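PDB 6EWH: centrosomal protein 120 from Oreochromis niloticus, which probably acts at centrioles and basal bodies in the assembly of cilia, the piece described here being its second C2 domain (C2B). Local coordinates for residues C27-A38 with P86-K97; A142-Q152 with Q169-R179. The protein carries 1 engineered substitution. One frame throughout, in Å; residues are numbered along the deposited sequence. Where two conformers were deposited one is given.

Contact 1. Residues C27-A38 with P86-K97; sequences CTDMFVLSVTVA and PERASVRIRSSK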
loop_
_atom_site.group_PDB
_atom_site.type_symbol
_atom_site.label_atom_id
_atom_site.label_comp_id
_atom_site.label_asym_id
_atom_site.label_seq_id
_atom_site.Cartn_x
_atom_site.Cartn_y
_atom_site.Cartn_z
ATOM N N CYS A 27 -21.336 13.716 -8.086
ATOM C CA CYS A 27 -20.550 12.774 -7.291
ATOM C C CYS A 27 -20.144 13.509 -6.014
ATOM O O CYS A 27 -19.090 14.148 -5.950
ATOM C CB CYS A 27 -19.352 12.306 -8.116
ATOM S SG CYS A 27 -19.803 11.482 -9.678
ATOM N N THR A 28 -20.997 13.408 -4.991
ATOM C CA THR A 28 -20.937 14.287 -3.827
ATOM C C THR A 28 -20.794 13.554 -2.494
ATOM O O THR A 28 -20.874 14.198 -1.441
ATOM C CB THR A 28 -22.199 15.147 -3.776
ATOM O OG1 THR A 28 -23.317 14.305 -3.469
ATOM C CG2 THR A 28 -22.436 15.814 -5.126
ATOM N N ASP A 29 -20.611 12.239 -2.496
ATOM C CA ASP A 29 -20.489 11.488 -1.255
ATOM C C ASP A 29 -19.025 11.344 -0.853
ATOM O O ASP A 29 -18.130 11.326 -1.696
ATOM C CB ASP A 29 -21.111 10.101 -1.410
ATOM C CG ASP A 29 -22.596 10.159 -1.729
ATOM O OD1 ASP A 29 -23.234 11.188 -1.414
ATOM O OD2 ASP A 29 -23.125 9.178 -2.289
ATOM N N MET A 30 -18.785 11.259 0.449
ATOM C CA MET A 30 -17.427 11.134 0.968
ATOM C C MET A 30 -17.054 9.683 1.212
ATOM O O MET A 30 -17.841 8.909 1.766
ATOM C CB MET A 30 -17.293 11.914 2.275
ATOM C CG MET A 30 -17.461 13.415 2.093
ATOM S SD MET A 30 -16.411 14.136 0.810
ATOM C CE MET A 30 -14.793 13.557 1.313
ATOM N N PHE A 31 -15.834 9.330 0.799
ATOM C CA PHE A 31 -15.262 8.003 0.971
ATOM C C PHE A 31 -13.860 8.122 1.546
ATOM O O PHE A 31 -13.202 9.157 1.420
ATOM C CB PHE A 31 -15.158 7.283 -0.390
ATOM C CG PHE A 31 -16.490 7.063 -1.055
ATOM C CD1 PHE A 31 -17.070 8.061 -1.838
ATOM C CD2 PHE A 31 -17.176 5.870 -0.887
ATOM C CE1 PHE A 31 -18.307 7.853 -2.453
ATOM C CE2 PHE A 31 -18.414 5.671 -1.486
ATOM C CZ PHE A 31 -18.969 6.654 -2.269
ATOM N N VAL A 32 -13.390 7.035 2.155
ATOM C CA VAL A 32 -12.024 6.939 2.662
ATOM C C VAL A 32 -11.364 5.718 2.026
ATOM O O VAL A 32 -11.917 4.613 2.074
ATOM C CB VAL A 32 -11.982 6.845 4.200
ATOM C CG1 VAL A 32 -10.535 6.773 4.684
ATOM C CG2 VAL A 32 -12.690 8.044 4.811
ATOM N N LEU A 33 -10.199 5.927 1.424
ATOM C CA LEU A 33 -9.376 4.856 0.871
ATOM C C LEU A 33 -8.112 4.772 1.721
ATOM O O LEU A 33 -7.415 5.779 1.897
ATOM C CB LEU A 33 -9.025 5.193 -0.570
ATOM C CG LEU A 33 -8.069 4.215 -1.249
ATOM C CD1 LEU A 33 -8.708 2.826 -1.400
ATOM C CD2 LEU A 33 -7.695 4.759 -2.627
ATOM N N SER A 34 -7.820 3.587 2.264
ATOM C CA SER A 34 -6.733 3.462 3.222
ATOM C C SER A 34 -5.844 2.274 2.896
ATOM O O SER A 34 -6.280 1.266 2.324
ATOM C CB SER A 34 -7.232 3.313 4.665
ATOM O OG SER A 34 -7.981 2.130 4.820
ATOM N N VAL A 35 -4.576 2.421 3.268
ATOM C CA VAL A 35 -3.561 1.380 3.118
ATOM C C VAL A 35 -2.922 1.178 4.483
ATOM O O VAL A 35 -2.482 2.148 5.114
ATOM C CB VAL A 35 -2.484 1.799 2.108
ATOM C CG1 VAL A 35 -1.405 0.704 1.997
ATOM C CG2 VAL A 35 -3.102 2.074 0.752
ATOM N N THR A 36 -2.865 -0.069 4.941
ATOM C CA THR A 36 -2.246 -0.393 6.224
ATOM C C THR A 36 -1.127 -1.391 5.980
ATOM O O THR A 36 -1.348 -2.449 5.373
ATOM C CB THR A 36 -3.257 -0.990 7.204
ATOM O OG1 THR A 36 -4.337 -0.087 7.396
ATOM C CG2 THR A 36 -2.569 -1.283 8.552
ATOM N N VAL A 37 0.068 -1.048 6.436
ATOM C CA VAL A 37 1.186 -1.985 6.472
ATOM C C VAL A 37 1.238 -2.579 7.873
ATOM O O VAL A 37 1.427 -1.864 8.866
ATOM C CB VAL A 37 2.512 -1.336 6.041
ATOM C CG1 VAL A 37 2.413 -0.866 4.587
ATOM C CG2 VAL A 37 2.928 -0.174 6.961
ATOM N N ALA A 38 1.017 -3.888 7.961
ATOM C CA ALA A 38 0.729 -4.547 9.234
ATOM C C ALA A 38 1.903 -5.298 9.856
ATOM O O ALA A 38 2.048 -5.287 11.087
ATOM C CB ALA A 38 -0.467 -5.492 9.071
ATOM N N PRO A 86 1.876 -1.503 13.176
ATOM C CA PRO A 86 0.953 -1.391 12.042
ATOM C C PRO A 86 0.608 0.075 11.827
ATOM O O PRO A 86 0.378 0.822 12.781
ATOM C CB PRO A 86 -0.274 -2.197 12.489
ATOM C CG PRO A 86 0.189 -3.023 13.662
ATOM C CD PRO A 86 1.283 -2.238 14.312
ATOM N N GLU A 87 0.603 0.491 10.567
ATOM C CA GLU A 87 0.500 1.909 10.263
ATOM C C GLU A 87 -0.372 2.118 9.036
ATOM O O GLU A 87 -0.147 1.497 7.987
ATOM C CB GLU A 87 1.891 2.505 10.021
ATOM C CG GLU A 87 1.825 3.984 9.695
ATOM C CD GLU A 87 3.182 4.631 9.617
ATOM O OE1 GLU A 87 4.192 3.956 9.919
ATOM O OE2 GLU A 87 3.233 5.831 9.249
ATOM N N ARG A 88 -1.371 2.992 9.172
ATOM C CA ARG A 88 -2.349 3.253 8.129
ATOM C C ARG A 88 -2.135 4.650 7.570
ATOM O O ARG A 88 -1.852 5.593 8.320
ATOM C CB ARG A 88 -3.766 3.173 8.715
ATOM C CG ARG A 88 -4.871 3.370 7.674
ATOM C CD ARG A 88 -6.240 3.293 8.306
ATOM N NE ARG A 88 -6.469 2.006 8.935
ATOM C CZ ARG A 88 -6.745 1.845 10.225
ATOM N NH1 ARG A 88 -6.917 0.624 10.704
ATOM N NH2 ARG A 88 -6.848 2.895 11.028
ATOM N N ALA A 89 -2.321 4.794 6.258
ATOM C CA ALA A 89 -2.433 6.091 5.614
ATOM C C ALA A 89 -3.742 6.090 4.856
ATOM O O ALA A 89 -4.099 5.083 4.237
ATOM C CB ALA A 89 -1.286 6.364 4.628
ATOM N N SER A 90 -4.481 7.196 4.924
ATOM C CA SER A 90 -5.815 7.288 4.335
ATOM C C SER A 90 -5.955 8.591 3.561
ATOM O O SER A 90 -5.410 9.613 3.973
ATOM C CB SER A 90 -6.889 7.315 5.437
ATOM O OG SER A 90 -6.792 6.206 6.319
ATOM N N VAL A 91 -6.724 8.555 2.475
ATOM C CA VAL A 91 -7.113 9.754 1.742
ATOM C C VAL A 91 -8.629 9.826 1.689
ATOM O O VAL A 91 -9.326 8.808 1.665
ATOM C CB VAL A 91 -6.512 9.796 0.318
ATOM C CG1 VAL A 91 -4.995 9.948 0.393
ATOM C CG2 VAL A 91 -6.903 8.539 -0.481
ATOM N N ARG A 92 -9.143 11.051 1.656
ATOM C CA ARG A 92 -10.571 11.277 1.524
ATOM C C ARG A 92 -10.917 11.535 0.065
ATOM O O ARG A 92 -10.203 12.259 -0.639
ATOM C CB ARG A 92 -11.016 12.471 2.373
ATOM C CG ARG A 92 -10.852 12.245 3.863
ATOM C CD ARG A 92 -11.210 13.527 4.634
ATOM N NE ARG A 92 -12.657 13.721 4.700
ATOM C CZ ARG A 92 -13.258 14.905 4.687
ATOM N NH1 ARG A 92 -12.543 16.014 4.575
ATOM N NH2 ARG A 92 -14.579 14.970 4.774
ATOM N N ILE A 93 -12.021 10.942 -0.384
ATOM C CA ILE A 93 -12.447 11.035 -1.774
ATOM C C ILE A 93 -13.907 11.468 -1.798
ATOM O O ILE A 93 -14.744 10.893 -1.091
ATOM C CB ILE A 93 -12.260 9.694 -2.512
ATOM C CG1 ILE A 93 -10.790 9.289 -2.536
ATOM C CG2 ILE A 93 -12.786 9.790 -3.942
ATOM C CD1 ILE A 93 -10.561 7.847 -2.932
ATOM N N ARG A 94 -14.208 12.490 -2.590
ATOM C CA ARG A 94 -15.583 12.901 -2.831
ATOM C C ARG A 94 -15.967 12.383 -4.214
ATOM O O ARG A 94 -15.314 12.720 -5.206
ATOM C CB ARG A 94 -15.701 14.423 -2.742
ATOM C CG ARG A 94 -17.134 14.974 -2.780
ATOM C CD ARG A 94 -17.107 16.476 -2.533
ATOM N NE ARG A 94 -18.439 17.077 -2.522
ATOM C CZ ARG A 94 -19.093 17.476 -3.611
ATOM N NH1 ARG A 94 -18.548 17.340 -4.815
ATOM N NH2 ARG A 94 -20.299 18.019 -3.493
ATOM N N SER A 95 -16.975 11.522 -4.272
ATOM C CA SER A 95 -17.301 10.837 -5.524
ATOM C C SER A 95 -18.697 10.239 -5.401
ATOM O O SER A 95 -19.471 10.599 -4.510
ATOM C CB SER A 95 -16.253 9.756 -5.831
ATOM O OG SER A 95 -16.375 9.255 -7.158
ATOM N N SER A 96 -19.036 9.336 -6.318
ATOM C CA SER A 96 -20.182 8.463 -6.137
ATOM C C SER A 96 -19.695 7.024 -6.118
ATOM O O SER A 96 -18.611 6.710 -6.624
ATOM C CB SER A 96 -21.228 8.652 -7.245
ATOM O OG SER A 96 -20.822 8.005 -8.441
ATOM N N LYS A 97 -20.513 6.155 -5.523
ATOM C CA LYS A 97 -20.197 4.731 -5.460
ATOM C C LYS A 97 -19.751 4.206 -6.815
ATOM O O LYS A 97 -18.668 3.623 -6.950
ATOM C CB LYS A 97 -21.439 3.962 -5.012
ATOM C CG LYS A 97 -21.432 3.473 -3.604
ATOM C CD LYS A 97 -22.354 2.269 -3.460
ATOM C CE LYS A 97 -23.692 2.506 -4.123
ATOM N NZ LYS A 97 -24.756 1.687 -3.488
HETATM O O HOH W 1 -22.752 7.368 -3.916
HETATM O O HOH W 2 -6.059 -1.193 9.188
#
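Phe31 and Ile93 form one of five hydrogen-bonded pairs in an antiparallel ladder of the C2B beta-sandwich. Ten backbone bonds tie the strands, and at the start of strand 29-38 Thr28 and Asp29 both face Ser95 in a classic beta bulge.

The apolar packing lies on the face of Phe31, Leu33 and Val35. Phe31 CG stands beside its backbone N (chi1 -62°), the ring edge facing the carbonyls of Ile93 and Ser95. Leu33 CB meets Ile93 CD1 at 3.9 Å, and helix 97-105 adds Leu100.

The face of Met30, Val32 and the arginines is mostly polar. Met30 lays CE over one face of the Arg92 guanidinium, toward its rim, a group also salt-bridged to Glu181, and sets SD 3.6 Å from Arg94 CB. Arg94 runs out extended, its guanidinium flat under Thr28 CA, NH1 hydrogen-bonded to Gln20 OE1 and Ala24 O. Replaced by an alanine, Arg94 would no longer cover Thr28 and Met30 SD, and Gln20 OE1 would probably lose this donor.

Two waters bridge the segments: one accepts from Lys97 N and donates to Asp29 OD2, also paired with Arg180; the other links Thr36 OG1 to Arg88 NH1, 2.5 Å from that nitrogen.

Contact 2. Residues A142-Q152 with Q169-R179; sequences AATVESAFILQ and QPTLGVAVTLR. Engineered in segment 142-152: Ser147 (natural residue Gly).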
loop_
_atom_site.group_PDB
_atom_site.type_symbol
_atom_site.label_atom_id
_atom_site.label_comp_id
_atom_site.label_asym_id
_atom_site.label_seq_id
_atom_site.Cartn_x
_atom_site.Cartn_y
_atom_site.Cartn_z
ATOM N N ALA A 142 -17.550 -1.518 4.950
ATOM C CA ALA A 142 -16.263 -1.313 4.307
ATOM C C ALA A 142 -15.892 -2.549 3.499
ATOM O O ALA A 142 -16.327 -3.665 3.792
ATOM C CB ALA A 142 -15.188 -1.055 5.364
ATOM N N ALA A 143 -15.098 -2.337 2.453
ATOM C CA ALA A 143 -14.536 -3.422 1.655
ATOM C C ALA A 143 -13.027 -3.442 1.862
ATOM O O ALA A 143 -12.383 -2.392 1.802
ATOM C CB ALA A 143 -14.835 -3.204 0.170
ATOM N N THR A 144 -12.459 -4.633 2.088
ATOM C CA THR A 144 -11.039 -4.745 2.407
ATOM C C THR A 144 -10.417 -5.926 1.680
ATOM O O THR A 144 -10.994 -7.020 1.638
ATOM C CB THR A 144 -10.817 -4.942 3.918
ATOM O OG1 THR A 144 -11.299 -3.798 4.623
ATOM C CG2 THR A 144 -9.330 -5.126 4.230
ATOM N N VAL A 145 -9.233 -5.699 1.120
ATOM C CA VAL A 145 -8.366 -6.768 0.640
ATOM C C VAL A 145 -7.180 -6.816 1.586
ATOM O O VAL A 145 -6.470 -5.819 1.746
ATOM C CB VAL A 145 -7.892 -6.526 -0.797
ATOM C CG1 VAL A 145 -6.920 -7.620 -1.207
ATOM C CG2 VAL A 145 -9.076 -6.511 -1.734
ATOM N N GLU A 146 -6.971 -7.963 2.220
ATOM C CA GLU A 146 -5.886 -8.128 3.169
ATOM C C GLU A 146 -5.115 -9.364 2.747
ATOM O O GLU A 146 -5.719 -10.414 2.507
ATOM C CB GLU A 146 -6.459 -8.332 4.569
ATOM C CG GLU A 146 -5.443 -8.249 5.681
ATOM C CD GLU A 146 -6.101 -8.111 7.040
ATOM O OE1 GLU A 146 -7.276 -8.517 7.181
ATOM O OE2 GLU A 146 -5.444 -7.586 7.963
ATOM N N SER A 147 -3.801 -9.242 2.614
ATOM C CA SER A 147 -3.027 -10.397 2.190
ATOM C C SER A 147 -1.578 -10.225 2.607
ATOM O O SER A 147 -1.144 -9.153 3.036
ATOM C CB SER A 147 -3.141 -10.616 0.677
ATOM O OG SER A 147 -2.668 -11.904 0.321
ATOM N N ALA A 148 -0.830 -11.310 2.460
ATOM C CA ALA A 148 0.613 -11.307 2.633
ATOM C C ALA A 148 1.212 -11.208 1.237
ATOM O O ALA A 148 1.104 -12.142 0.433
ATOM C CB ALA A 148 1.047 -12.590 3.338
ATOM N N PHE A 149 1.823 -10.073 0.941
ATOM C CA PHE A 149 2.356 -9.796 -0.381
ATOM C C PHE A 149 3.863 -10.022 -0.396
ATOM O O PHE A 149 4.555 -9.732 0.584
ATOM C CB PHE A 149 2.021 -8.351 -0.746
ATOM C CG PHE A 149 0.548 -8.112 -0.962
ATOM C CD1 PHE A 149 -0.026 -8.349 -2.199
ATOM C CD2 PHE A 149 -0.266 -7.668 0.072
ATOM C CE1 PHE A 149 -1.383 -8.133 -2.413
ATOM C CE2 PHE A 149 -1.630 -7.453 -0.134
ATOM C CZ PHE A 149 -2.188 -7.687 -1.372
ATOM N N ILE A 150 4.375 -10.574 -1.501
ATOM C CA ILE A 150 5.796 -10.881 -1.618
ATOM C C ILE A 150 6.554 -9.677 -2.160
ATOM O O ILE A 150 6.191 -9.117 -3.201
ATOM C CB ILE A 150 6.015 -12.107 -2.516
ATOM C CG1 ILE A 150 5.149 -13.258 -2.030
ATOM C CG2 ILE A 150 7.493 -12.470 -2.539
ATOM C CD1 ILE A 150 5.532 -13.761 -0.671
ATOM N N LEU A 151 7.628 -9.295 -1.472
ATOM C CA LEU A 151 8.501 -8.224 -1.929
ATOM C C LEU A 151 9.540 -8.790 -2.893
ATOM O O LEU A 151 10.197 -9.789 -2.588
ATOM C CB LEU A 151 9.190 -7.548 -0.746
ATOM C CG LEU A 151 8.262 -6.663 0.104
ATOM C CD1 LEU A 151 8.874 -6.450 1.503
ATOM C CD2 LEU A 151 8.005 -5.328 -0.576
ATOM N N GLN A 152 9.690 -8.140 -4.047
ATOM C CA GLN A 152 10.632 -8.565 -5.076
ATOM C C GLN A 152 11.775 -7.571 -5.163
ATOM O O GLN A 152 11.527 -6.366 -5.306
ATOM C CB GLN A 152 9.927 -8.639 -6.446
ATOM C CG GLN A 152 8.837 -9.694 -6.539
ATOM C CD GLN A 152 9.389 -11.102 -6.488
ATOM O OE1 GLN A 152 10.589 -11.310 -6.635
ATOM N NE2 GLN A 152 8.516 -12.078 -6.275
ATOM N N GLN A 169 9.934 -16.358 1.502
ATOM C CA GLN A 169 10.360 -15.148 0.821
ATOM C C GLN A 169 9.964 -13.912 1.617
ATOM O O GLN A 169 9.168 -13.993 2.561
ATOM C CB GLN A 169 9.790 -15.100 -0.611
ATOM C CG GLN A 169 10.762 -15.716 -1.645
ATOM C CD GLN A 169 10.499 -15.307 -3.099
ATOM O OE1 GLN A 169 10.947 -14.252 -3.559
ATOM N NE2 GLN A 169 9.808 -16.169 -3.835
ATOM N N PRO A 170 10.547 -12.752 1.299
ATOM C CA PRO A 170 10.176 -11.527 2.015
ATOM C C PRO A 170 8.711 -11.208 1.789
ATOM O O PRO A 170 8.229 -11.170 0.657
ATOM C CB PRO A 170 11.072 -10.457 1.387
ATOM C CG PRO A 170 12.144 -11.176 0.714
ATOM C CD PRO A 170 11.578 -12.474 0.280
ATOM N N THR A 171 8.008 -10.953 2.879
ATOM C CA THR A 171 6.567 -10.842 2.864
ATOM C C THR A 171 6.170 -9.594 3.640
ATOM O O THR A 171 6.777 -9.295 4.673
ATOM C CB THR A 171 6.008 -12.090 3.544
ATOM O OG1 THR A 171 6.444 -13.251 2.816
ATOM C CG2 THR A 171 4.515 -12.054 3.602
ATOM N N LEU A 172 5.161 -8.890 3.136
ATOM C CA LEU A 172 4.611 -7.702 3.795
ATOM C C LEU A 172 3.106 -7.878 3.913
ATOM O O LEU A 172 2.419 -8.042 2.901
ATOM C CB LEU A 172 4.910 -6.455 2.961
ATOM C CG LEU A 172 4.443 -5.127 3.565
ATOM C CD1 LEU A 172 5.190 -4.877 4.861
ATOM C CD2 LEU A 172 4.671 -3.992 2.597
ATOM N N GLY A 173 2.591 -7.841 5.138
ATOM C CA GLY A 173 1.153 -7.869 5.327
ATOM C C GLY A 173 0.540 -6.505 5.053
ATOM O O GLY A 173 0.943 -5.518 5.673
ATOM N N VAL A 174 -0.380 -6.427 4.092
ATOM C CA VAL A 174 -1.020 -5.165 3.715
ATOM C C VAL A 174 -2.530 -5.347 3.701
ATOM O O VAL A 174 -3.038 -6.363 3.220
ATOM C CB VAL A 174 -0.547 -4.691 2.331
ATOM C CG1 VAL A 174 -1.154 -3.334 1.976
ATOM C CG2 VAL A 174 0.970 -4.628 2.260
ATOM N N ALA A 175 -3.249 -4.335 4.179
ATOM C CA ALA A 175 -4.691 -4.272 4.015
ATOM C C ALA A 175 -5.032 -2.973 3.306
ATOM O O ALA A 175 -4.593 -1.899 3.730
ATOM C CB ALA A 175 -5.396 -4.303 5.374
ATOM N N VAL A 176 -5.799 -3.066 2.229
ATOM C CA VAL A 176 -6.336 -1.895 1.544
ATOM C C VAL A 176 -7.845 -1.905 1.723
ATOM O O VAL A 176 -8.489 -2.941 1.535
ATOM C CB VAL A 176 -5.946 -1.858 0.054
ATOM C CG1 VAL A 176 -4.436 -1.712 -0.094
ATOM C CG2 VAL A 176 -6.450 -3.102 -0.680
ATOM N N THR A 177 -8.408 -0.754 2.102
ATOM C CA THR A 177 -9.826 -0.680 2.441
ATOM C C THR A 177 -10.475 0.524 1.773
ATOM O O THR A 177 -9.871 1.593 1.668
ATOM C CB THR A 177 -9.985 -0.574 3.976
ATOM O OG1 THR A 177 -9.575 -1.804 4.581
ATOM C CG2 THR A 177 -11.438 -0.292 4.386
ATOM N N LEU A 178 -11.702 0.337 1.297
ATOM C CA LEU A 178 -12.532 1.432 0.812
ATOM C C LEU A 178 -13.826 1.437 1.611
ATOM O O LEU A 178 -14.433 0.385 1.815
ATOM C CB LEU A 178 -12.833 1.242 -0.673
ATOM C CG LEU A 178 -13.741 2.298 -1.307
ATOM C CD1 LEU A 178 -13.059 3.667 -1.347
ATOM C CD2 LEU A 178 -14.190 1.883 -2.689
ATOM N N ARG A 179 -14.246 2.617 2.074
ATOM C CA ARG A 179 -15.517 2.699 2.783
ATOM C C ARG A 179 -16.123 4.076 2.577
ATOM O O ARG A 179 -15.411 5.052 2.331
ATOM C CB ARG A 179 -15.335 2.429 4.283
ATOM C CG ARG A 179 -14.435 3.429 4.980
ATOM C CD ARG A 179 -14.170 3.028 6.419
ATOM N NE ARG A 179 -13.295 3.994 7.079
ATOM C CZ ARG A 179 -13.697 5.160 7.566
ATOM N NH1 ARG A 179 -14.968 5.528 7.477
ATOM N NH2 ARG A 179 -12.817 5.972 8.142
HETATM O O HOH W 3 11.768 -11.827 -3.188
#
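Thr144 and Thr177 face each other as a non-hydrogen-bonded pair of the antiparallel ladder between strands 143-150 and 171-179, at one margin of a C2 beta-sandwich sheet. Their side chains slant across one another, and the hydroxyls meet: OG1 of Thr144 is 2.6 Å from OG1 of Thr177, a hydrogen bond in which either may donate. In both residues OG1 sits beside its own backbone N (chi1 -63° and -68°), which turns the two oxygens toward each other.

Further along the same face, Glu146 runs extended past Ala175, its CG 4.0 Å from Ala175 CB, and Ala148 CB touches Thr171 CG2 at 3.5 Å. Ile150 crosses Gln169 at about a right angle with CG2 against Gln169 CB, and brings CD1 up to Thr171 OG1. That hydroxyl donates to Gln169 O, from above the carbonyl plane.

The opposite face is largely apolar, broken by the engineered Ser147. The Phe149 and Val174 side chains cross at about a right angle, CD2 3.7 Å from Val174 CB; the ring edge is toward the carbonyl oxygens of Leu172 and Val174. Val145 CB lies 3.7 Å from Val176 CG2, and Leu131 of helix 128-133 covers this pair. Ser147, which replaces a glycine, takes part in the ladder: its N and O bond Val174 O and N, each at 3.0 Å.

Past the strand end, Leu151 N donates to Pro170 O, and a water donates to both Leu151 O and Gln169 OE1. The backbone ladder thus sets the register, while the two faces divide the chemistry: threonine hydroxyls, a glutamate and aliphatic groups on one, and on the other a mostly hydrocarbon layer suited to burial within the sandwich.

In the fold
Contacts 1 and 2 are two antiparallel pairings of one mixed sheet, flanking the seam between strands 29-41 and 171-180; Thr36 N to Ala175 O and Ala38 N to Gly173 O are probable hydrogen bonds across it. Contact 2 lies deeper, its centre about 7 Å from the centre of the chain, against 12 Å, yet includes the marginal strand 143-150. Both are partly buried. Their apolar faces meet different covers: strand 60-66 and helix 97-105 for contact 1, strand 119-126 and helix 128-133 for contact 2. The other faces differ more: contact 1 carries arginines, Arg92 reaching outside both segments to Glu181, whereas contact 2 has a threonine hydroxyl pair, alanines, an isoleucine and a glutamate there.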